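Local atomic coordinates of benzoylformate decarboxylase (Mycobacterium smegmatis, PDB entry 4Q9D), a protein that belongs to the thiamine diphosphate-dependent enzyme family and assembles from four copies of a chain built of three parallel-sheet domains. Residues I432-F437 / L459-Y464; S440-W445 / A494-R499. All coordinates share one frame; numbering follows the deposited sequence.

Interaction 1: I432-F437 / L459-Y464. With MG (magnesium ion), chain F; FMT (formic acid), chain H.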
loop_
_atom_site.group_PDB
_atom_site.type_symbol
_atom_site.label_atom_id
_atom_site.label_comp_id
_atom_site.label_asym_id
_atom_site.label_seq_id
_atom_site.Cartn_x
_atom_site.Cartn_y
_atom_site.Cartn_z
ATOM N N ILE B 432 -35.903 -7.378 5.243
ATOM C CA ILE B 432 -35.014 -6.611 4.367
ATOM C C ILE B 432 -35.779 -5.475 3.683
ATOM O O ILE B 432 -36.864 -5.704 3.130
ATOM C CB ILE B 432 -34.427 -7.539 3.244
ATOM C CG1 ILE B 432 -33.924 -8.862 3.827
ATOM C CG2 ILE B 432 -33.245 -6.856 2.501
ATOM C CD1 ILE B 432 -32.655 -8.695 4.699
ATOM N N GLY B 433 -35.237 -4.259 3.695
ATOM C CA GLY B 433 -35.859 -3.169 2.941
ATOM C C GLY B 433 -35.810 -3.465 1.430
ATOM O O GLY B 433 -34.981 -4.263 0.976
ATOM N N ASP B 434 -36.668 -2.824 0.632
ATOM C CA ASP B 434 -36.715 -3.126 -0.801
ATOM C C ASP B 434 -35.454 -2.666 -1.531
ATOM O O ASP B 434 -35.033 -3.308 -2.484
ATOM C CB ASP B 434 -38.019 -2.612 -1.497
ATOM C CG ASP B 434 -38.342 -1.141 -1.192
ATOM O OD1 ASP B 434 -37.738 -0.532 -0.302
ATOM O OD2 ASP B 434 -39.234 -0.581 -1.839
ATOM N N GLY B 435 -34.867 -1.547 -1.108
ATOM C CA GLY B 435 -33.605 -1.102 -1.691
ATOM C C GLY B 435 -32.472 -2.075 -1.358
ATOM O O GLY B 435 -31.721 -2.509 -2.237
ATOM N N SER B 436 -32.354 -2.409 -0.079
ATOM C CA SER B 436 -31.374 -3.369 0.397
ATOM C C SER B 436 -31.497 -4.705 -0.296
ATOM O O SER B 436 -30.489 -5.329 -0.624
ATOM C CB SER B 436 -31.518 -3.581 1.913
ATOM O OG SER B 436 -31.201 -2.364 2.593
ATOM N N PHE B 437 -32.734 -5.143 -0.518
ATOM C CA PHE B 437 -32.982 -6.422 -1.178
ATOM C C PHE B 437 -32.353 -6.507 -2.577
ATOM O O PHE B 437 -31.952 -7.586 -2.994
ATOM C CB PHE B 437 -34.484 -6.704 -1.288
ATOM C CG PHE B 437 -34.812 -8.154 -1.523
ATOM C CD1 PHE B 437 -34.563 -9.109 -0.531
ATOM C CD2 PHE B 437 -35.392 -8.565 -2.718
ATOM C CE1 PHE B 437 -34.870 -10.463 -0.746
ATOM C CE2 PHE B 437 -35.688 -9.909 -2.941
ATOM C CZ PHE B 437 -35.415 -10.858 -1.962
ATOM N N LEU B 459 -39.791 -5.344 2.878
ATOM C CA LEU B 459 -40.642 -4.187 3.129
ATOM C C LEU B 459 -40.564 -3.195 1.979
ATOM O O LEU B 459 -39.603 -2.425 1.845
ATOM C CB LEU B 459 -40.264 -3.534 4.469
ATOM C CG LEU B 459 -40.559 -4.339 5.747
ATOM C CD1 LEU B 459 -39.629 -5.492 5.928
ATOM C CD2 LEU B 459 -40.446 -3.409 6.960
ATOM N N ARG B 460 -41.591 -3.236 1.141
ATOM C CA ARG B 460 -41.629 -2.473 -0.087
ATOM C C ARG B 460 -42.357 -1.125 0.119
ATOM O O ARG B 460 -43.584 -1.050 0.054
ATOM C CB ARG B 460 -42.304 -3.318 -1.189
ATOM C CG ARG B 460 -42.621 -2.555 -2.531
ATOM C CD ARG B 460 -41.409 -2.512 -3.441
ATOM N NE ARG B 460 -41.687 -1.872 -4.727
ATOM C CZ ARG B 460 -40.963 -0.889 -5.234
ATOM N NH1 ARG B 460 -39.900 -0.439 -4.560
ATOM N NH2 ARG B 460 -41.304 -0.356 -6.409
ATOM N N ASN B 461 -41.595 -0.066 0.359
ATOM C CA ASN B 461 -42.168 1.269 0.450
ATOM C C ASN B 461 -41.748 2.195 -0.695
ATOM O O ASN B 461 -42.070 3.382 -0.672
ATOM C CB ASN B 461 -41.856 1.921 1.815
ATOM C CG ASN B 461 -40.364 2.035 2.084
ATOM O OD1 ASN B 461 -39.540 1.833 1.192
ATOM N ND2 ASN B 461 -40.010 2.371 3.311
ATOM N N GLY B 462 -41.027 1.669 -1.687
ATOM C CA GLY B 462 -40.702 2.450 -2.884
ATOM C C GLY B 462 -39.548 3.446 -2.726
ATOM O O GLY B 462 -39.350 4.330 -3.572
ATOM N N GLU B 463 -38.763 3.319 -1.656
ATOM C CA GLU B 463 -37.666 4.279 -1.433
ATOM C C GLU B 463 -36.552 3.757 -0.550
ATOM O O GLU B 463 -36.748 2.832 0.241
ATOM C CB GLU B 463 -38.203 5.571 -0.794
ATOM C CG GLU B 463 -38.996 5.313 0.458
ATOM C CD GLU B 463 -39.645 6.581 1.022
ATOM O OE1 GLU B 463 -40.087 7.459 0.241
ATOM O OE2 GLU B 463 -39.705 6.688 2.261
ATOM N N TYR B 464 -35.385 4.385 -0.650
ATOM C CA TYR B 464 -34.305 4.047 0.259
ATOM C C TYR B 464 -34.508 4.670 1.638
ATOM O O TYR B 464 -35.055 5.756 1.757
ATOM C CB TYR B 464 -32.974 4.528 -0.299
ATOM C CG TYR B 464 -32.429 3.696 -1.426
ATOM C CD1 TYR B 464 -32.027 2.378 -1.215
ATOM C CD2 TYR B 464 -32.233 4.252 -2.680
ATOM C CE1 TYR B 464 -31.455 1.626 -2.242
ATOM C CE2 TYR B 464 -31.674 3.517 -3.703
ATOM C CZ TYR B 464 -31.294 2.203 -3.486
ATOM O OH TYR B 464 -30.757 1.476 -4.521
HETATM MG MG MG F . -37.451 1.033 1.369
HETATM C C FMT H . -34.252 -0.002 2.290
HETATM O O1 FMT H . -33.316 -0.786 2.181
HETATM O O2 FMT H . -34.983 0.289 1.352
HETATM O O HOH W 1 -30.558 -1.118 -4.426
HETATM O O HOH W 2 -38.281 -0.613 2.928
#
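Asp-434 divides its carboxylate between a magnesium ion and two N-H donors, the backbone of Gly-462 and the guanidinium of Arg-460: OD1 binds the metal at 2.3 Å, while OD2 accepts both hydrogen bonds. The backbone N of Gly-462 reaches the syn lone pair of Asp-434 OD2 at 2.9 Å. Arg-460 NH1, 2.8 Å from Asp-434 OD2, forms a salt bridge from the anti side, 30° out of the carboxylate plane. These bonds fix the rotation of the carboxylate, whose CG stands between the backbone N and carbonyl carbon (chi1 50°), and probably stabilise its negative charge. Asn-461 OD1 and the carbonyl O of Glu-463, each 2.2 Å from the magnesium, complete the protein's share of the site; a water and O2 of a formic acid molecule, probably from the crystallisation liquor, are further ligands. Asp-434 and Asn-461 lie in the sequence pattern that holds the cofactor's metal in thiamine diphosphate enzymes. The formic acid is gripped by the N-H groups of Gly-435 and Ser-436 and by Ser-436 OG, 2.7 Å from its O1. Tyr-464 lays CE1 3.5 Å from Gly-435 CA, and its OH bonds to Asn-26 of the second subunit. Just before the metal-binding residues, strands 428-433 and 454-460 pair in parallel through Leu-459 N and Ile-432 O (3.0 Å), with strand 373-377 next to 428-433, strand 523-528 beside 454-460, and helix 489-495 packed against Asp-434 and Arg-460.

Interaction 2: S440-W445 / A494-R499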
loop_
_atom_site.group_PDB
_atom_site.type_symbol
_atom_site.label_atom_id
_atom_site.label_comp_id
_atom_site.label_asym_id
_atom_site.label_seq_id
_atom_site.Cartn_x
_atom_site.Cartn_y
_atom_site.Cartn_z
ATOM N N SER B 440 -27.932 -7.592 -3.526
ATOM C CA SER B 440 -27.431 -8.951 -3.635
ATOM C C SER B 440 -28.611 -9.883 -3.819
ATOM O O SER B 440 -28.625 -10.999 -3.308
ATOM C CB SER B 440 -26.641 -9.350 -2.373
ATOM O OG SER B 440 -25.540 -8.470 -2.156
ATOM N N ILE B 441 -29.590 -9.408 -4.576
ATOM C CA ILE B 441 -30.798 -10.154 -4.858
ATOM C C ILE B 441 -30.524 -11.543 -5.450
ATOM O O ILE B 441 -31.231 -12.502 -5.126
ATOM C CB ILE B 441 -31.783 -9.312 -5.750
ATOM C CG1 ILE B 441 -33.218 -9.877 -5.693
ATOM C CG2 ILE B 441 -31.258 -9.127 -7.177
ATOM C CD1 ILE B 441 -34.268 -8.838 -6.241
ATOM N N GLN B 442 -29.471 -11.682 -6.254
ATOM C CA GLN B 442 -29.171 -12.985 -6.882
ATOM C C GLN B 442 -28.857 -14.065 -5.856
ATOM O O GLN B 442 -28.882 -15.259 -6.185
ATOM C CB GLN B 442 -27.998 -12.893 -7.897
ATOM C CG GLN B 442 -28.057 -11.654 -8.831
ATOM C CD GLN B 442 -27.251 -10.491 -8.266
ATOM O OE1 GLN B 442 -27.304 -10.226 -7.060
ATOM N NE2 GLN B 442 -26.451 -9.828 -9.124
ATOM N N ALA B 443 -28.512 -13.671 -4.628
ATOM C CA ALA B 443 -28.220 -14.693 -3.613
ATOM C C ALA B 443 -29.440 -15.598 -3.372
ATOM O O ALA B 443 -29.274 -16.711 -2.926
ATOM C CB ALA B 443 -27.760 -14.070 -2.294
ATOM N N ILE B 444 -30.663 -15.114 -3.629
ATOM C CA ILE B 444 -31.833 -15.941 -3.321
ATOM C C ILE B 444 -31.900 -17.195 -4.225
ATOM O O ILE B 444 -32.526 -18.193 -3.878
ATOM C CB ILE B 444 -33.157 -15.144 -3.360
ATOM C CG1 ILE B 444 -33.498 -14.710 -4.771
ATOM C CG2 ILE B 444 -33.077 -13.916 -2.444
ATOM C CD1 ILE B 444 -34.732 -13.774 -4.796
ATOM N N TRP B 445 -31.199 -17.149 -5.353
ATOM C CA TRP B 445 -31.115 -18.296 -6.264
ATOM C C TRP B 445 -30.420 -19.437 -5.551
ATOM O O TRP B 445 -30.828 -20.589 -5.668
ATOM C CB TRP B 445 -30.343 -17.920 -7.545
ATOM C CG TRP B 445 -30.176 -19.049 -8.508
ATOM C CD1 TRP B 445 -31.106 -19.508 -9.403
ATOM C CD2 TRP B 445 -29.000 -19.852 -8.701
ATOM N NE1 TRP B 445 -30.585 -20.553 -10.126
ATOM C CE2 TRP B 445 -29.299 -20.789 -9.725
ATOM C CE3 TRP B 445 -27.732 -19.889 -8.096
ATOM C CZ2 TRP B 445 -28.372 -21.757 -10.166
ATOM C CZ3 TRP B 445 -26.793 -20.847 -8.549
ATOM C CH2 TRP B 445 -27.128 -21.761 -9.571
ATOM N N ALA B 494 -39.547 -15.222 -8.038
ATOM C CA ALA B 494 -40.048 -16.397 -8.704
ATOM C C ALA B 494 -39.072 -16.736 -9.816
ATOM O O ALA B 494 -38.753 -17.893 -10.031
ATOM C CB ALA B 494 -41.470 -16.118 -9.282
ATOM N N GLY B 495 -38.575 -15.716 -10.504
ATOM C CA GLY B 495 -37.600 -15.931 -11.561
ATOM C C GLY B 495 -36.342 -16.643 -11.103
ATOM O O GLY B 495 -35.780 -17.436 -11.855
ATOM N N PHE B 496 -35.903 -16.341 -9.876
ATOM C CA PHE B 496 -34.752 -16.996 -9.236
ATOM C C PHE B 496 -35.098 -18.313 -8.536
ATOM O O PHE B 496 -34.235 -18.908 -7.877
ATOM C CB PHE B 496 -34.069 -16.047 -8.234
ATOM C CG PHE B 496 -33.222 -14.978 -8.896
ATOM C CD1 PHE B 496 -32.119 -15.331 -9.676
ATOM C CD2 PHE B 496 -33.514 -13.635 -8.727
ATOM C CE1 PHE B 496 -31.326 -14.353 -10.285
ATOM C CE2 PHE B 496 -32.722 -12.644 -9.328
ATOM C CZ PHE B 496 -31.636 -12.999 -10.110
ATOM N N GLY B 497 -36.346 -18.760 -8.667
ATOM C CA GLY B 497 -36.745 -20.060 -8.143
ATOM C C GLY B 497 -37.359 -20.088 -6.749
ATOM O O GLY B 497 -37.631 -21.165 -6.212
ATOM N N CYS B 498 -37.580 -18.923 -6.147
ATOM C CA CYS B 498 -38.137 -18.900 -4.797
ATOM C C CYS B 498 -39.658 -18.902 -4.852
ATOM O O CYS B 498 -40.229 -18.328 -5.779
ATOM C CB CYS B 498 -37.691 -17.634 -4.067
ATOM S SG CYS B 498 -35.950 -17.705 -3.597
ATOM N N ARG B 499 -40.296 -19.529 -3.861
ATOM C CA ARG B 499 -41.725 -19.310 -3.615
ATOM C C ARG B 499 -41.909 -17.832 -3.312
ATOM O O ARG B 499 -41.003 -17.176 -2.781
ATOM C CB ARG B 499 -42.201 -20.068 -2.384
ATOM C CG ARG B 499 -42.237 -21.577 -2.458
ATOM C CD ARG B 499 -42.837 -22.084 -1.128
ATOM N NE ARG B 499 -44.289 -21.840 -1.120
ATOM C CZ ARG B 499 -44.970 -20.983 -0.340
ATOM N NH1 ARG B 499 -44.389 -20.236 0.623
ATOM N NH2 ARG B 499 -46.284 -20.900 -0.520
#
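Trp-445 and Phe-496 bring the two backbones together, their CA atoms 4.9 Å apart, where the early part of helix 443-449 meets the end of helix 489-495. The latter finishes in a Schellman motif with Gly-497 at positive phi (94°), and a type I beta turn from Ser-440 to Ala-443 leads into the former; both belong to the parallel alpha/beta domain at the C-terminal end of the chain. No hydrogen bond joins the segments, so the contact rests on apolar packing and a CA-H...O contact. Phe-496 carries most of it. With CG anti to its carbonyl carbon (chi1 -76°), its ring extends alongside Gln-442, whose CA lies over one face toward the rim, a CH-pi contact 4.3 Å from the ring centroid. Ile-444 crosses Phe-496 at about a right angle and sets CG1 3.8 Å from Phe-496 CB, while Trp-445 CB approaches Phe-496 CD1 at the same distance. Cys-498 continues the apolar seam, its SG 3.8 Å from Ile-444 CB. The polar ends turn to the second subunit: Gln-442 NE2 bonds to the carbonyl O of its Gln-438, and Trp-445 NE1 to that of its Pro-485. The contact thus lies at the subunit interface as well as inside the domain. Between the backbones, Trp-445 CA directs its hydrogen at Phe-496 O, 3.6 Å from CA, with an angle of 162° at the hydrogen.

Followed in the N-to-C direction, strand 428-433 runs directly into helix 434-439, and then 440-445 opens helix 443-449. Strand 454-460 follows and brings 459-464 back beside 432-437, so interaction 1 closes a loop of 21 residues, a beta-alpha-beta crossover. Interaction 2 closes a longer one of 48 residues, when the chain leaves helix 489-495 on its way to strand 499-502, outermost in the sheet within this chain. The segments alternate along the sequence, so the two loops cross rather than nest. Their centres lie 16 Å apart, and Phe-437 CZ touches Ile-444 CG2 at 3.9 Å. Together they tie the metal-bearing ends of two central strands to helices at the subunit interface.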